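Local coordinates for TRAS1 ORF2p (Bombyx mori, PDB 1WDU), which forms, in this N-terminal piece, the endonuclease domain of a telomere-specific non-LTR retrotransposon and probably cuts target DNA during insertion, at residues 46-54 / 117-125; 182-193 / 204-214. The protein carries 1 engineered substitution. All blocks are in the same frame, centred on the assembly; numbering follows the deposited sequence.

Interaction 1. Residues 46-54 / 117-125. With PO4 (phosphate ion), chain C.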
loop_
_atom_site.group_PDB
_atom_site.type_symbol
_atom_site.label_atom_id
_atom_site.label_comp_id
_atom_site.label_asym_id
_atom_site.label_seq_id
_atom_site.Cartn_x
_atom_site.Cartn_y
_atom_site.Cartn_z
ATOM N N ALA A 46 -8.609 -8.179 9.731
ATOM C CA ALA A 46 -8.380 -7.095 8.790
ATOM C C ALA A 46 -9.382 -7.164 7.643
ATOM O O ALA A 46 -9.845 -8.240 7.273
ATOM C CB ALA A 46 -6.962 -7.171 8.251
ATOM N N ALA A 47 -9.722 -6.011 7.087
ATOM C CA ALA A 47 -10.654 -5.966 5.973
ATOM C C ALA A 47 -9.892 -5.875 4.660
ATOM O O ALA A 47 -10.332 -6.407 3.644
ATOM C CB ALA A 47 -11.580 -4.765 6.111
ATOM N N ILE A 48 -8.732 -5.214 4.703
ATOM C CA ILE A 48 -7.915 -4.988 3.514
ATOM C C ILE A 48 -6.416 -5.254 3.691
ATOM O O ILE A 48 -5.852 -5.119 4.782
ATOM C CB ILE A 48 -8.041 -3.510 3.044
ATOM C CG1 ILE A 48 -9.513 -3.140 2.802
ATOM C CG2 ILE A 48 -7.198 -3.285 1.784
ATOM C CD1 ILE A 48 -10.095 -3.733 1.548
ATOM N N ALA A 49 -5.774 -5.624 2.591
ATOM C CA ALA A 49 -4.339 -5.829 2.586
ATOM C C ALA A 49 -3.802 -5.186 1.302
ATOM O O ALA A 49 -4.287 -5.477 0.204
ATOM C CB ALA A 49 -4.003 -7.310 2.625
ATOM N N LEU A 50 -2.846 -4.271 1.455
ATOM C CA LEU A 50 -2.204 -3.608 0.316
ATOM C C LEU A 50 -0.871 -4.342 0.181
ATOM O O LEU A 50 0.062 -4.121 0.958
ATOM C CB LEU A 50 -1.995 -2.120 0.602
ATOM C CG LEU A 50 -3.270 -1.335 0.973
ATOM C CD1 LEU A 50 -2.901 0.102 1.294
ATOM C CD2 LEU A 50 -4.279 -1.381 -0.153
ATOM N N ILE A 51 -0.807 -5.225 -0.809
ATOM C CA ILE A 51 0.348 -6.080 -1.042
ATOM C C ILE A 51 1.278 -5.698 -2.182
ATOM O O ILE A 51 0.865 -5.082 -3.162
ATOM C CB ILE A 51 -0.123 -7.519 -1.339
ATOM C CG1 ILE A 51 -1.127 -7.976 -0.285
ATOM C CG2 ILE A 51 1.068 -8.467 -1.379
ATOM C CD1 ILE A 51 -1.922 -9.203 -0.719
ATOM N N GLN A 52 2.540 -6.097 -2.038
ATOM C CA GLN A 52 3.554 -5.900 -3.065
ATOM C C GLN A 52 4.321 -7.202 -3.148
ATOM O O GLN A 52 4.560 -7.852 -2.124
ATOM C CB GLN A 52 4.539 -4.779 -2.714
ATOM C CG GLN A 52 3.905 -3.416 -2.534
ATOM C CD GLN A 52 3.274 -3.280 -1.176
ATOM O OE1 GLN A 52 3.915 -3.563 -0.164
ATOM N NE2 GLN A 52 2.018 -2.843 -1.136
ATOM N N GLU A 53 4.689 -7.592 -4.366
ATOM C CA GLU A 53 5.463 -8.807 -4.579
ATOM C C GLU A 53 4.815 -10.076 -4.023
ATOM O O GLU A 53 5.436 -10.812 -3.254
ATOM C CB GLU A 53 6.846 -8.649 -3.948
ATOM C CG GLU A 53 7.645 -7.481 -4.474
ATOM C CD GLU A 53 8.490 -7.850 -5.668
ATOM O OE1 GLU A 53 7.943 -7.962 -6.789
ATOM O OE2 GLU A 53 9.710 -8.040 -5.479
ATOM N N PRO A 54 3.557 -10.347 -4.392
ATOM C CA PRO A 54 2.920 -11.563 -3.879
ATOM C C PRO A 54 3.497 -12.774 -4.606
ATOM O O PRO A 54 4.049 -12.649 -5.701
ATOM C CB PRO A 54 1.453 -11.342 -4.211
ATOM C CG PRO A 54 1.538 -10.624 -5.513
ATOM C CD PRO A 54 2.638 -9.605 -5.272
ATOM N N ILE A 117 -13.981 4.911 -0.918
ATOM C CA ILE A 117 -12.549 5.170 -0.954
ATOM C C ILE A 117 -11.790 4.444 -2.066
ATOM O O ILE A 117 -11.950 3.239 -2.264
ATOM C CB ILE A 117 -11.919 4.796 0.415
ATOM C CG1 ILE A 117 -12.557 5.644 1.516
ATOM C CG2 ILE A 117 -10.408 4.993 0.383
ATOM C CD1 ILE A 117 -12.027 5.366 2.894
ATOM N N THR A 118 -10.966 5.192 -2.794
ATOM C CA THR A 118 -10.154 4.623 -3.859
ATOM C C THR A 118 -8.836 4.199 -3.202
ATOM O O THR A 118 -8.130 5.020 -2.608
ATOM C CB THR A 118 -9.874 5.663 -4.961
ATOM O OG1 THR A 118 -11.116 6.159 -5.472
ATOM C CG2 THR A 118 -9.077 5.039 -6.109
ATOM N N LEU A 119 -8.520 2.913 -3.293
ATOM C CA LEU A 119 -7.305 2.367 -2.691
ATOM C C LEU A 119 -6.275 2.002 -3.737
ATOM O O LEU A 119 -6.611 1.576 -4.833
ATOM C CB LEU A 119 -7.616 1.094 -1.902
ATOM C CG LEU A 119 -8.503 1.161 -0.669
ATOM C CD1 LEU A 119 -8.902 -0.254 -0.279
ATOM C CD2 LEU A 119 -7.755 1.863 0.462
ATOM N N VAL A 120 -5.008 2.159 -3.403
ATOM C CA VAL A 120 -4.002 1.776 -4.365
ATOM C C VAL A 120 -2.802 1.127 -3.704
ATOM O O VAL A 120 -2.329 1.578 -2.664
ATOM C CB VAL A 120 -3.583 2.986 -5.260
ATOM C CG1 VAL A 120 -3.775 4.262 -4.513
ATOM C CG2 VAL A 120 -2.138 2.827 -5.737
ATOM N N SER A 121 -2.360 0.022 -4.295
ATOM C CA SER A 121 -1.194 -0.696 -3.813
ATOM C C SER A 121 -0.183 -0.541 -4.940
ATOM O O SER A 121 -0.500 -0.783 -6.103
ATOM C CB SER A 121 -1.508 -2.179 -3.571
ATOM O OG SER A 121 -0.364 -2.862 -3.069
ATOM N N TYR A 122 1.032 -0.137 -4.587
ATOM C CA TYR A 122 2.068 0.091 -5.581
ATOM C C TYR A 122 3.424 -0.487 -5.197
ATOM O O TYR A 122 3.703 -0.761 -4.028
ATOM C CB TYR A 122 2.236 1.591 -5.807
ATOM C CG TYR A 122 2.820 2.320 -4.609
ATOM C CD1 TYR A 122 1.999 2.943 -3.665
ATOM C CD2 TYR A 122 4.206 2.388 -4.422
ATOM C CE1 TYR A 122 2.541 3.623 -2.572
ATOM C CE2 TYR A 122 4.758 3.057 -3.328
ATOM C CZ TYR A 122 3.923 3.674 -2.410
ATOM O OH TYR A 122 4.490 4.337 -1.344
ATOM N N TYR A 123 4.266 -0.645 -6.211
ATOM C CA TYR A 123 5.621 -1.149 -6.053
ATOM C C TYR A 123 6.510 -0.546 -7.157
ATOM O O TYR A 123 6.247 -0.713 -8.348
ATOM C CB TYR A 123 5.642 -2.674 -6.126
ATOM C CG TYR A 123 7.044 -3.238 -6.079
ATOM C CD1 TYR A 123 7.712 -3.597 -7.250
ATOM C CD2 TYR A 123 7.728 -3.354 -4.871
ATOM C CE1 TYR A 123 9.021 -4.051 -7.219
ATOM C CE2 TYR A 123 9.033 -3.803 -4.827
ATOM C CZ TYR A 123 9.675 -4.151 -6.004
ATOM O OH TYR A 123 10.973 -4.594 -5.963
ATOM N N PHE A 124 7.555 0.162 -6.741
ATOM C CA PHE A 124 8.488 0.797 -7.663
ATOM C C PHE A 124 9.835 0.059 -7.589
ATOM O O PHE A 124 10.452 -0.002 -6.518
ATOM C CB PHE A 124 8.681 2.269 -7.266
ATOM C CG PHE A 124 7.391 3.072 -7.191
ATOM C CD1 PHE A 124 7.331 4.230 -6.423
ATOM C CD2 PHE A 124 6.244 2.668 -7.892
ATOM C CE1 PHE A 124 6.162 4.977 -6.345
ATOM C CE2 PHE A 124 5.065 3.405 -7.823
ATOM C CZ PHE A 124 5.025 4.568 -7.043
ATOM N N GLU A 125 10.284 -0.501 -8.715
ATOM C CA GLU A 125 11.564 -1.212 -8.745
ATOM C C GLU A 125 12.634 -0.266 -8.226
ATOM O O GLU A 125 12.582 0.936 -8.489
ATOM C CB GLU A 125 11.954 -1.611 -10.169
ATOM C CG GLU A 125 10.802 -1.763 -11.130
ATOM C CD GLU A 125 10.045 -3.028 -10.897
ATOM O OE1 GLU A 125 10.587 -3.916 -10.193
ATOM O OE2 GLU A 125 8.917 -3.136 -11.429
HETATM P P PO4 C . 12.366 -5.385 -2.976
HETATM O O1 PO4 C . 13.598 -5.714 -3.890
HETATM O O2 PO4 C . 12.645 -5.557 -1.499
HETATM O O3 PO4 C . 11.730 -4.045 -3.379
HETATM O O4 PO4 C . 11.317 -6.447 -3.358
#
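Tyr123 and the pair Gln52 and Glu53 meet where two sheets of the alpha/beta sandwich come face to face, strand 48-52 from one and strand 117-123 from the other, their axes 6.2 Å apart and only 22° from parallel. Tyr123 CB lies 4.1 Å from Gln52 CG. With CG anti to the backbone N (chi1 175°), the ring swings out past Gln52 CB, which touches CD2 obliquely. Further along, Glu53 CG sits over one face in a CH-pi contact, 4.2 Å from the Tyr123 ring centroid, and the Glu53 carboxylate stacks on that face with its plane within 10° of the ring. Tyr123 OH donates to phosphate O3 at 2.7 Å, O3 lying in the ring plane at its edge; His234 holds the same phosphate. Glu53 OE2 is salt-bridged to Arg29. Back along the strands, Ser121 OG donates to Ile51 O at 2.5 Å from above the carbonyl plane, and Ile48 and Leu119 meet tip to tip, CG2 to CD1 at 4.0 Å. A leucine in place of Tyr123 would probably leave phosphate O3 without its phenol donor and the Glu53 carboxylate without its flat support. The chemistry thus runs from apolar to polar along the interface, and the anion, probably from the crystallisation liquor, is consistent with a place for a nucleic-acid phosphate.

Interaction 2. Residues 182-193 / 204-214; sequences GLHILNEGDVPT and QSRVDVTFCTE
The guanidinium of Arg206 has Gly189 O over the centre of one face, 3.4 Å above the plane, with the Val191 carbonyl at its edge. The Asn187 amide stands almost perpendicular to it, the planes 88° apart. At the other end of the contact, the His184 ring has Glu214 N in plane at its edge and Glu214 OE1 over a face, the carboxylate turned 68° from the ring. The Phe211 ring meets Leu183 CD1 obliquely, 3.6 Å from CE1, and stacks on Phe151 of the neighbouring strand.

A bend at chi3 folds the Arg206 chain back into the loop 188-191, where NH1 donates to Val191 O at 2.7 Å and NH2 weakly to Glu188 O. One water accepts from NH1 and from Val191 N and donates to Glu188 O, while NE reaches Trp162 O, so the cation is wrapped largely by backbone carbonyls. This is the edge of a sheet in the DNase I-like sandwich: the short strand 184-185 pairs antiparallel with 208-212, His184 and Cys212 forming the hydrogen-bonded pair and Ile185 and Phe211 the non-hydrogen-bonded one. Leu186 N still bonds to Thr210 O at 2.8 Å, and then the Asn187 side chain takes over from the backbone. Asn187 OD1 accepts from Thr210 N at 2.9 Å, in the carbonyl plane, and Asn187 ND2 donates to Asp208 O at 2.9 Å. Beyond the loop, Thr193 OG1, placed between the backbone N and the carbonyl carbon (chi1 64°), donates at 2.6 Å to the anti lone pair of Asp208 OD1 and receives a weak bond from Val207 N. Asp208 OD1 also has a weak bond from His234 ND1.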
loop_
_atom_site.group_PDB
_atom_site.type_symbol
_atom_site.label_atom_id
_atom_site.label_comp_id
_atom_site.label_asym_id
_atom_site.label_seq_id
_atom_site.Cartn_x
_atom_site.Cartn_y
_atom_site.Cartn_z
ATOM N N GLY A 182 -1.171 17.332 -3.153
ATOM C CA GLY A 182 -1.804 17.536 -1.861
ATOM C C GLY A 182 -1.892 16.239 -1.062
ATOM O O GLY A 182 -2.719 16.115 -0.159
ATOM N N LEU A 183 -1.036 15.274 -1.393
ATOM C CA LEU A 183 -1.012 13.989 -0.705
ATOM C C LEU A 183 -0.210 14.113 0.590
ATOM O O LEU A 183 0.855 14.733 0.620
ATOM C CB LEU A 183 -0.411 12.914 -1.625
ATOM C CG LEU A 183 -1.234 12.676 -2.902
ATOM C CD1 LEU A 183 -0.535 11.678 -3.813
ATOM C CD2 LEU A 183 -2.620 12.165 -2.525
ATOM N N HIS A 184 -0.725 13.517 1.660
ATOM C CA HIS A 184 -0.081 13.604 2.961
ATOM C C HIS A 184 0.409 12.268 3.489
ATOM O O HIS A 184 -0.301 11.270 3.449
ATOM C CB HIS A 184 -1.055 14.237 3.948
ATOM C CG HIS A 184 -1.569 15.568 3.500
ATOM N ND1 HIS A 184 -0.886 16.745 3.720
ATOM C CD2 HIS A 184 -2.671 15.902 2.786
ATOM C CE1 HIS A 184 -1.544 17.744 3.161
ATOM N NE2 HIS A 184 -2.630 17.260 2.586
ATOM N N ILE A 185 1.641 12.273 3.983
ATOM C CA ILE A 185 2.283 11.089 4.520
ATOM C C ILE A 185 1.623 10.602 5.796
ATOM O O ILE A 185 1.287 11.390 6.680
ATOM C CB ILE A 185 3.768 11.363 4.800
ATOM C CG1 ILE A 185 4.470 11.732 3.489
ATOM C CG2 ILE A 185 4.424 10.131 5.416
ATOM C CD1 ILE A 185 5.864 12.283 3.672
ATOM N N LEU A 186 1.439 9.290 5.878
ATOM C CA LEU A 186 0.824 8.661 7.036
ATOM C C LEU A 186 1.879 8.017 7.930
ATOM O O LEU A 186 1.654 7.824 9.120
ATOM C CB LEU A 186 -0.198 7.608 6.578
ATOM C CG LEU A 186 -1.529 8.194 6.089
ATOM C CD1 LEU A 186 -2.339 7.162 5.309
ATOM C CD2 LEU A 186 -2.307 8.700 7.306
ATOM N N ASN A 187 3.031 7.692 7.357
ATOM C CA ASN A 187 4.105 7.068 8.123
ATOM C C ASN A 187 4.415 7.795 9.423
ATOM O O ASN A 187 4.129 8.983 9.574
ATOM C CB ASN A 187 5.379 6.993 7.288
ATOM C CG ASN A 187 5.326 5.902 6.249
ATOM O OD1 ASN A 187 4.382 5.824 5.458
ATOM N ND2 ASN A 187 6.345 5.051 6.239
ATOM N N GLU A 188 5.005 7.060 10.358
ATOM C CA GLU A 188 5.383 7.600 11.653
ATOM C C GLU A 188 6.434 6.712 12.305
ATOM O O GLU A 188 6.554 5.529 11.975
ATOM C CB GLU A 188 4.149 7.727 12.554
ATOM C CG GLU A 188 3.509 9.110 12.492
ATOM C CD GLU A 188 2.111 9.156 13.068
ATOM O OE1 GLU A 188 1.931 8.763 14.242
ATOM O OE2 GLU A 188 1.193 9.593 12.339
ATOM N N GLY A 189 7.211 7.288 13.214
ATOM C CA GLY A 189 8.237 6.517 13.888
ATOM C C GLY A 189 9.480 6.323 13.044
ATOM O O GLY A 189 9.665 6.996 12.020
ATOM N N ASP A 190 10.334 5.396 13.471
ATOM C CA ASP A 190 11.577 5.116 12.766
ATOM C C ASP A 190 11.850 3.618 12.686
ATOM O O ASP A 190 12.964 3.199 12.376
ATOM C CB ASP A 190 12.752 5.815 13.466
ATOM C CG ASP A 190 13.013 5.271 14.869
ATOM O OD1 ASP A 190 13.941 5.777 15.541
ATOM O OD2 ASP A 190 12.296 4.341 15.303
ATOM N N VAL A 191 10.830 2.816 12.978
ATOM C CA VAL A 191 10.965 1.365 12.922
ATOM C C VAL A 191 11.228 0.969 11.475
ATOM O O VAL A 191 10.460 1.319 10.580
ATOM C CB VAL A 191 9.678 0.667 13.402
ATOM C CG1 VAL A 191 9.865 -0.847 13.375
ATOM C CG2 VAL A 191 9.317 1.145 14.799
ATOM N N PRO A 192 12.322 0.232 11.224
ATOM C CA PRO A 192 12.640 -0.182 9.854
ATOM C C PRO A 192 11.541 -1.024 9.210
ATOM O O PRO A 192 11.039 -1.975 9.809
ATOM C CB PRO A 192 13.948 -0.957 10.024
ATOM C CG PRO A 192 13.811 -1.544 11.401
ATOM C CD PRO A 192 13.255 -0.378 12.188
ATOM N N THR A 193 11.155 -0.656 7.994
ATOM C CA THR A 193 10.128 -1.395 7.272
ATOM C C THR A 193 10.857 -2.463 6.472
ATOM O O THR A 193 10.242 -3.327 5.844
ATOM C CB THR A 193 9.328 -0.480 6.319
ATOM O OG1 THR A 193 10.192 0.031 5.296
ATOM C CG2 THR A 193 8.715 0.685 7.091
ATOM N N GLN A 204 19.228 -1.952 7.669
ATOM C CA GLN A 204 17.837 -1.569 7.875
ATOM C C GLN A 204 17.497 -0.284 7.121
ATOM O O GLN A 204 18.374 0.544 6.859
ATOM C CB GLN A 204 17.559 -1.380 9.367
ATOM C CG GLN A 204 17.931 -2.583 10.224
ATOM C CD GLN A 204 17.471 -2.439 11.664
ATOM O OE1 GLN A 204 17.823 -1.475 12.347
ATOM N NE2 GLN A 204 16.679 -3.400 12.133
ATOM N N SER A 205 16.221 -0.122 6.773
ATOM C CA SER A 205 15.769 1.061 6.045
ATOM C C SER A 205 14.253 1.204 6.062
ATOM O O SER A 205 13.531 0.277 6.427
ATOM C CB SER A 205 16.237 0.993 4.587
ATOM O OG SER A 205 15.565 -0.042 3.888
ATOM N N ARG A 206 13.778 2.378 5.668
ATOM C CA ARG A 206 12.347 2.647 5.600
ATOM C C ARG A 206 12.083 3.153 4.187
ATOM O O ARG A 206 12.285 4.331 3.896
ATOM C CB ARG A 206 11.928 3.708 6.636
ATOM C CG ARG A 206 11.721 3.168 8.053
ATOM C CD ARG A 206 11.500 4.285 9.090
ATOM N NE ARG A 206 10.217 4.982 8.965
ATOM C CZ ARG A 206 9.092 4.625 9.588
ATOM N NH1 ARG A 206 9.067 3.567 10.393
ATOM N NH2 ARG A 206 7.985 5.342 9.425
ATOM N N VAL A 207 11.650 2.250 3.312
ATOM C CA VAL A 207 11.374 2.607 1.927
ATOM C C VAL A 207 9.899 2.435 1.562
ATOM O O VAL A 207 9.493 2.718 0.431
ATOM C CB VAL A 207 12.259 1.782 0.951
ATOM C CG1 VAL A 207 13.724 2.128 1.168
ATOM C CG2 VAL A 207 12.044 0.293 1.160
ATOM N N ASP A 208 9.102 1.982 2.526
ATOM C CA ASP A 208 7.669 1.795 2.313
ATOM C C ASP A 208 6.913 3.052 2.754
ATOM O O ASP A 208 7.136 3.572 3.846
ATOM C CB ASP A 208 7.168 0.579 3.098
ATOM C CG ASP A 208 7.849 -0.709 2.672
ATOM O OD1 ASP A 208 8.873 -1.079 3.296
ATOM O OD2 ASP A 208 7.370 -1.350 1.706
ATOM N N VAL A 209 6.018 3.543 1.908
ATOM C CA VAL A 209 5.276 4.753 2.237
ATOM C C VAL A 209 3.774 4.568 2.078
ATOM O O VAL A 209 3.312 3.778 1.246
ATOM C CB VAL A 209 5.717 5.970 1.342
ATOM C CG1 VAL A 209 5.396 7.280 2.049
ATOM C CG2 VAL A 209 7.205 5.895 1.030
ATOM N N THR A 210 3.026 5.293 2.908
ATOM C CA THR A 210 1.568 5.284 2.891
ATOM C C THR A 210 1.161 6.752 2.899
ATOM O O THR A 210 1.591 7.509 3.766
ATOM C CB THR A 210 0.969 4.622 4.154
ATOM O OG1 THR A 210 1.533 3.319 4.340
ATOM C CG2 THR A 210 -0.544 4.505 4.019
ATOM N N PHE A 211 0.345 7.163 1.941
ATOM C CA PHE A 211 -0.082 8.550 1.889
ATOM C C PHE A 211 -1.503 8.657 1.376
ATOM O O PHE A 211 -2.006 7.744 0.720
ATOM C CB PHE A 211 0.899 9.382 1.041
ATOM C CG PHE A 211 1.260 8.762 -0.286
ATOM C CD1 PHE A 211 0.521 9.040 -1.427
ATOM C CD2 PHE A 211 2.387 7.963 -0.407
ATOM C CE1 PHE A 211 0.902 8.541 -2.678
ATOM C CE2 PHE A 211 2.776 7.455 -1.663
ATOM C CZ PHE A 211 2.029 7.750 -2.791
ATOM N N CYS A 212 -2.154 9.771 1.683
ATOM C CA CYS A 212 -3.545 9.956 1.293
ATOM C C CYS A 212 -3.910 11.409 1.071
ATOM O O CYS A 212 -3.178 12.313 1.459
ATOM C CB CYS A 212 -4.448 9.417 2.402
ATOM S SG CYS A 212 -4.173 10.267 3.996
ATOM N N THR A 213 -5.066 11.620 0.455
ATOM C CA THR A 213 -5.576 12.963 0.221
ATOM C C THR A 213 -5.850 13.570 1.600
ATOM O O THR A 213 -6.012 12.840 2.579
ATOM C CB THR A 213 -6.884 12.915 -0.575
ATOM O OG1 THR A 213 -7.737 11.908 -0.015
ATOM C CG2 THR A 213 -6.611 12.597 -2.033
ATOM N N GLU A 214 -5.899 14.896 1.678
ATOM C CA GLU A 214 -6.131 15.594 2.946
ATOM C C GLU A 214 -7.371 15.107 3.700
ATOM O O GLU A 214 -7.310 14.841 4.901
ATOM C CB GLU A 214 -6.236 17.106 2.686
ATOM C CG GLU A 214 -6.578 17.971 3.902
ATOM C CD GLU A 214 -5.452 18.046 4.919
ATOM O OE1 GLU A 214 -4.310 18.369 4.521
ATOM O OE2 GLU A 214 -5.708 17.791 6.118
HETATM O O HOH W 1 7.728 3.321 12.751
#

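Interaction 1 lies in the core, its centre about 4 Å from the centre of the chain, and joins two different sheets through side chains, with a backbone carbonyl accepting the one hydrogen bond across it; interaction 2 is farther out and only partly buried, and joins strands within one sheet mainly through backbone and side-chain hydrogen bonds. They share that sheet: strands 116-123 and 204-212 both flank 149-154. Their centres are about 14 Å apart, yet Tyr122 OH bridges them, probably hydrogen-bonded to Val209 O 2.9 Å away, while it also packs on the Phe211 ring. His234 gives a second tie, since it holds the phosphate beside interaction 1 and bonds weakly to Asp208 in interaction 2.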